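Local coordinates for serine-tRNA ligase (Naegleria fowleri, PDB 6BLJ), which probably charges tRNA(Ser) with serine in the cytosol, using ATP to form a seryl-adenylate intermediate, and here holds AMP, at residues 226-231 with 444-449; 222-227 with 469-474. All coordinates share one frame; numbering follows the deposited sequence.

Interaction 1 (226-231 with 444-449). With AMP (adenosine monophosphate), chain D.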
# COMPACT_ATOMS: atom_id res chain seq x y z
N LEU A 226 -6.89 0.91 -32.15
CA LEU A 226 -5.69 1.32 -32.87
C LEU A 226 -5.95 2.54 -33.74
O LEU A 226 -5.09 3.42 -33.85
CB LEU A 226 -5.16 0.19 -33.73
CG LEU A 226 -4.09 -0.72 -33.15
CD1 LEU A 226 -3.59 -1.60 -34.27
CD2 LEU A 226 -2.96 0.15 -32.63
N ALA A 227 -7.09 2.57 -34.44
CA ALA A 227 -7.38 3.70 -35.32
C ALA A 227 -7.36 5.01 -34.53
O ALA A 227 -6.81 6.01 -35.01
CB ALA A 227 -8.72 3.48 -36.02
N LEU A 228 -7.93 5.01 -33.32
CA LEU A 228 -7.94 6.22 -32.50
C LEU A 228 -6.53 6.65 -32.14
O LEU A 228 -6.22 7.85 -32.17
CB LEU A 228 -8.74 5.98 -31.22
CG LEU A 228 -10.23 6.30 -31.14
CD1 LEU A 228 -10.78 5.82 -29.80
CD2 LEU A 228 -10.49 7.80 -31.32
N GLN A 229 -5.67 5.70 -31.77
CA GLN A 229 -4.29 6.02 -31.45
C GLN A 229 -3.56 6.56 -32.67
O GLN A 229 -2.84 7.56 -32.58
CB GLN A 229 -3.57 4.77 -30.92
CG GLN A 229 -4.03 4.31 -29.56
CD GLN A 229 -3.55 2.91 -29.27
OE1 GLN A 229 -4.33 2.02 -28.94
NE2 GLN A 229 -2.25 2.69 -29.46
N ASN A 230 -3.71 5.88 -33.81
CA ASN A 230 -3.02 6.29 -35.03
C ASN A 230 -3.46 7.68 -35.48
O ASN A 230 -2.63 8.51 -35.88
CB ASN A 230 -3.30 5.25 -36.12
CG ASN A 230 -2.24 5.22 -37.21
OD1 ASN A 230 -1.91 4.16 -37.73
ND2 ASN A 230 -1.72 6.39 -37.56
N TYR A 231 -4.77 7.93 -35.46
CA TYR A 231 -5.30 9.23 -35.84
C TYR A 231 -4.85 10.31 -34.87
O TYR A 231 -4.42 11.40 -35.28
CB TYR A 231 -6.83 9.16 -35.93
CG TYR A 231 -7.52 10.50 -36.08
CD1 TYR A 231 -7.11 11.40 -37.07
CD2 TYR A 231 -8.57 10.88 -35.25
CE1 TYR A 231 -7.73 12.64 -37.22
CE2 TYR A 231 -9.21 12.12 -35.40
CZ TYR A 231 -8.77 12.99 -36.39
OH TYR A 231 -9.36 14.22 -36.56
N THR A 444 -4.92 15.65 -21.78
CA THR A 444 -5.38 14.51 -22.56
C THR A 444 -5.69 14.93 -23.98
O THR A 444 -6.28 15.99 -24.22
CB THR A 444 -6.66 13.93 -21.97
OG1 THR A 444 -6.62 13.96 -20.54
CG2 THR A 444 -6.89 12.51 -22.51
N LEU A 445 -5.30 14.10 -24.95
CA LEU A 445 -6.00 14.12 -26.23
C LEU A 445 -7.08 13.05 -26.24
O LEU A 445 -8.27 13.38 -26.31
CB LEU A 445 -5.05 13.93 -27.43
CG LEU A 445 -5.74 14.30 -28.75
CD1 LEU A 445 -5.94 15.83 -28.86
CD2 LEU A 445 -5.00 13.81 -29.97
N THR A 446 -6.69 11.78 -26.12
CA THR A 446 -7.70 10.73 -26.01
C THR A 446 -7.18 9.56 -25.19
O THR A 446 -6.09 9.03 -25.45
CB THR A 446 -8.17 10.27 -27.42
OG1 THR A 446 -9.13 9.22 -27.29
CG2 THR A 446 -7.00 9.77 -28.29
N ALA A 447 -7.97 9.16 -24.20
CA ALA A 447 -7.83 7.88 -23.53
C ALA A 447 -8.80 6.92 -24.20
O ALA A 447 -10.01 7.15 -24.18
CB ALA A 447 -8.12 8.03 -22.03
N THR A 448 -8.28 5.87 -24.84
CA THR A 448 -9.07 5.27 -25.91
C THR A 448 -10.20 4.38 -25.41
O THR A 448 -11.25 4.35 -26.04
CB THR A 448 -8.17 4.52 -26.90
OG1 THR A 448 -7.45 3.48 -26.23
CG2 THR A 448 -7.17 5.50 -27.57
N SER A 449 -10.05 3.67 -24.28
CA SER A 449 -11.15 2.80 -23.84
C SER A 449 -12.39 3.61 -23.48
O SER A 449 -13.51 3.25 -23.87
CB SER A 449 -10.70 1.88 -22.69
OG SER A 449 -10.70 2.52 -21.41
P AMP D . -6.59 12.20 -15.33
O1P AMP D . -7.14 11.62 -14.03
O2P AMP D . -5.15 12.04 -15.63
O3P AMP D . -7.05 13.64 -15.45
O5' AMP D . -7.35 11.42 -16.49
C5' AMP D . -7.21 11.78 -17.86
C4' AMP D . -8.21 11.04 -18.72
O4' AMP D . -7.85 9.63 -18.78
C3' AMP D . -9.63 11.05 -18.21
O3' AMP D . -10.33 12.22 -18.57
C2' AMP D . -10.22 9.78 -18.82
O2' AMP D . -10.56 10.02 -20.17
C1' AMP D . -9.02 8.84 -18.78
N9 AMP D . -9.00 7.97 -17.58
C8 AMP D . -8.61 8.33 -16.31
N7 AMP D . -8.69 7.36 -15.43
C5 AMP D . -9.16 6.28 -16.17
C6 AMP D . -9.46 4.95 -15.82
N6 AMP D . -9.27 4.44 -14.59
N1 AMP D . -9.94 4.14 -16.78
C2 AMP D . -10.09 4.63 -18.02
N3 AMP D . -9.81 5.85 -18.48
C4 AMP D . -9.36 6.64 -17.49
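Leu228 and Gln229 of helix 220-238 pack against Thr446 and Thr448, on the side of their strand and helix turned away from AMP. At the start of 444-449, Thr444 faces the nucleotide, its OG1 lying 3.5 Å from AMP C5'. A classic beta bulge follows, with Leu445 and Thr446 both opposite Ile336. Thr446 then points toward helix 220-238; its methyl CG2 comes within 4.4 Å of Leu228 O, while its OG1 is occupied by Thr451 OG1. Ala447, turned to the other side, sets CB 3.5 Å from C1' of the ribose, a small residue suited to close packing on the sugar. It is also the N-cap of helix 448-458. Within 444-449, Thr448 has the largest share of the contact, matched by Leu228 on the helix. With CG2 anti to the carbonyl carbon (chi1 60°, measured to OG1), this methyl reaches Leu228 CB at 4.0 Å and Gln229 CG at 3.9 Å, the Gln229 and Thr448 side chains crossing at about a right angle. Leu228 slides past Thr448 in the opposite direction, its CD1 lying 4.1 Å from Thr448 CB. A threonine suits the site because its buried hydroxyl bonds to Asn225 OD1 while its methyl packs. This strand-to-helix passage beside AMP, followed by pocket residue Arg450, is consistent with motif 3 of class II aminoacyl-tRNA synthetases.

Interaction 2 (222-227 with 469-474); sequences VRMNLA and EVLQPY
Ala227 and Tyr474 meet through their beta carbons, CB to CB at 3.5 Å, and the small alanine lets the loop come this near the helix. The tyrosine ring does not follow its CB toward the contact. Its CG stands anti to the carbonyl carbon (chi1 -69°), which carries the ring off along helix 220-238 to Tyr231, where the two planes meet at about 50°, and lets its OH hydrogen-bond to Asp234 OD2; Val470 O lies in the ring plane, at its edge. Leu471 approaches differently, spreading its two methyls over one turn of the helix. CD1 touches Met224 CG at 3.9 Å, the two side chains crossing at about a right angle, while CD2 rests 4.0 Å from Ala227 O. Met224 is aimed there by placing CG anti to its backbone N (chi1 -169°), and its long unbranched chain brings apolar CG against the leucine methyl. Between the backbones a water lies 2.9 Å from both Arg223 O and Tyr474 O, placed to donate to either, though other acceptors compete for its protons. The 3-10 turns of 469-474, between strands 464-466 and 480-482, thus cover one side of helix 220-238, and Ile455 of helix 448-458 touches both Met224 and Leu471.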
# COMPACT_ATOMS: atom_id res chain seq x y z
N VAL A 222 -11.00 -3.67 -31.34
CA VAL A 222 -9.54 -3.59 -31.30
C VAL A 222 -9.03 -2.72 -32.45
O VAL A 222 -8.17 -1.84 -32.27
CB VAL A 222 -8.92 -5.00 -31.36
CG1 VAL A 222 -7.39 -4.91 -31.43
CG2 VAL A 222 -9.36 -5.85 -30.16
N ARG A 223 -9.53 -2.96 -33.66
CA ARG A 223 -9.07 -2.16 -34.80
C ARG A 223 -9.44 -0.69 -34.62
O ARG A 223 -8.67 0.20 -34.99
CB ARG A 223 -9.63 -2.71 -36.12
CG ARG A 223 -9.15 -4.12 -36.44
CD ARG A 223 -9.40 -4.49 -37.90
NE ARG A 223 -10.81 -4.40 -38.25
CZ ARG A 223 -11.32 -3.58 -39.17
NH1 ARG A 223 -10.53 -2.76 -39.86
NH2 ARG A 223 -12.63 -3.59 -39.41
N MET A 224 -10.60 -0.41 -34.01
CA MET A 224 -10.94 0.98 -33.74
C MET A 224 -10.06 1.57 -32.63
O MET A 224 -9.78 2.78 -32.63
CB MET A 224 -12.41 1.11 -33.36
CG MET A 224 -12.88 2.56 -33.32
SD MET A 224 -14.65 2.78 -33.03
CE MET A 224 -15.32 2.31 -34.60
N ASN A 225 -9.66 0.76 -31.66
CA ASN A 225 -8.75 1.22 -30.62
C ASN A 225 -7.46 1.71 -31.24
O ASN A 225 -6.98 2.81 -30.93
CB ASN A 225 -8.46 0.07 -29.63
CG ASN A 225 -8.08 0.56 -28.23
OD1 ASN A 225 -8.48 1.64 -27.81
ND2 ASN A 225 -7.29 -0.23 -27.52
N LEU A 226 -6.89 0.91 -32.15
CA LEU A 226 -5.69 1.32 -32.87
C LEU A 226 -5.95 2.54 -33.74
O LEU A 226 -5.09 3.42 -33.85
CB LEU A 226 -5.16 0.19 -33.73
CG LEU A 226 -4.09 -0.72 -33.15
CD1 LEU A 226 -3.59 -1.60 -34.27
CD2 LEU A 226 -2.96 0.15 -32.63
N ALA A 227 -7.09 2.57 -34.44
CA ALA A 227 -7.38 3.70 -35.32
C ALA A 227 -7.36 5.01 -34.53
O ALA A 227 -6.81 6.01 -35.01
CB ALA A 227 -8.72 3.48 -36.02
N GLU A 469 -16.73 9.03 -39.35
CA GLU A 469 -16.18 9.22 -40.69
C GLU A 469 -14.66 9.35 -40.65
O GLU A 469 -13.96 8.68 -41.42
CB GLU A 469 -16.80 10.46 -41.33
CG GLU A 469 -16.64 10.49 -42.82
CD GLU A 469 -17.30 11.69 -43.44
OE1 GLU A 469 -18.55 11.70 -43.53
OE2 GLU A 469 -16.57 12.63 -43.81
N VAL A 470 -14.13 10.16 -39.73
CA VAL A 470 -12.69 10.43 -39.73
C VAL A 470 -11.87 9.19 -39.37
O VAL A 470 -10.68 9.14 -39.70
CB VAL A 470 -12.37 11.60 -38.77
CG1 VAL A 470 -12.40 11.14 -37.32
CG2 VAL A 470 -11.03 12.23 -39.12
N LEU A 471 -12.46 8.19 -38.72
CA LEU A 471 -11.72 6.97 -38.38
C LEU A 471 -11.78 5.90 -39.47
O LEU A 471 -11.02 4.93 -39.40
CB LEU A 471 -12.21 6.35 -37.05
CG LEU A 471 -11.98 7.09 -35.72
CD1 LEU A 471 -12.53 6.31 -34.50
CD2 LEU A 471 -10.50 7.40 -35.52
N GLN A 472 -12.68 6.04 -40.46
CA GLN A 472 -12.85 4.98 -41.45
C GLN A 472 -11.56 4.66 -42.21
O GLN A 472 -11.22 3.47 -42.31
CB GLN A 472 -14.02 5.34 -42.37
CG GLN A 472 -15.36 5.39 -41.62
CD GLN A 472 -16.55 5.78 -42.49
OE1 GLN A 472 -16.45 5.87 -43.71
NE2 GLN A 472 -17.69 6.05 -41.85
N PRO A 473 -10.80 5.64 -42.72
CA PRO A 473 -9.53 5.28 -43.40
C PRO A 473 -8.53 4.58 -42.49
O PRO A 473 -7.72 3.78 -42.98
CB PRO A 473 -9.00 6.63 -43.90
CG PRO A 473 -10.18 7.52 -43.95
CD PRO A 473 -11.08 7.08 -42.84
N TYR A 474 -8.56 4.85 -41.19
CA TYR A 474 -7.65 4.21 -40.26
C TYR A 474 -8.06 2.79 -39.92
O TYR A 474 -7.34 2.11 -39.17
CB TYR A 474 -7.54 5.04 -38.98
CG TYR A 474 -6.84 6.37 -39.16
CD1 TYR A 474 -5.46 6.46 -39.05
CD2 TYR A 474 -7.55 7.53 -39.44
CE1 TYR A 474 -4.81 7.68 -39.21
CE2 TYR A 474 -6.90 8.75 -39.60
CZ TYR A 474 -5.53 8.81 -39.47
OH TYR A 474 -4.86 10.00 -39.62
O HOH W 1 -7.04 -0.07 -37.35

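Overall arrangement
Interactions 1 and 2 use successive, overlapping turns of helix 220-238, with centres about 9 Å apart. Both are buried contacts built on apolar groups, but their surroundings differ. Interaction 1 lies nearer the middle of the chain, where the helix backs the strand whose other side carries AMP, and its threonines combine methyl packing with buried hydroxyls. Interaction 2 lies farther out, where the loop between strands 464-466 and 480-482 adds larger side chains, a bridging water and partly exposed residues. Helix 448-458 ties them together, beginning in 444-449 and packing farther along on 469-474. The shared helix also meets the second subunit, where Leu226 packs on Ile233 of that subunit, consistent with the motif 1 helix at the dimer interface of class II synthetases.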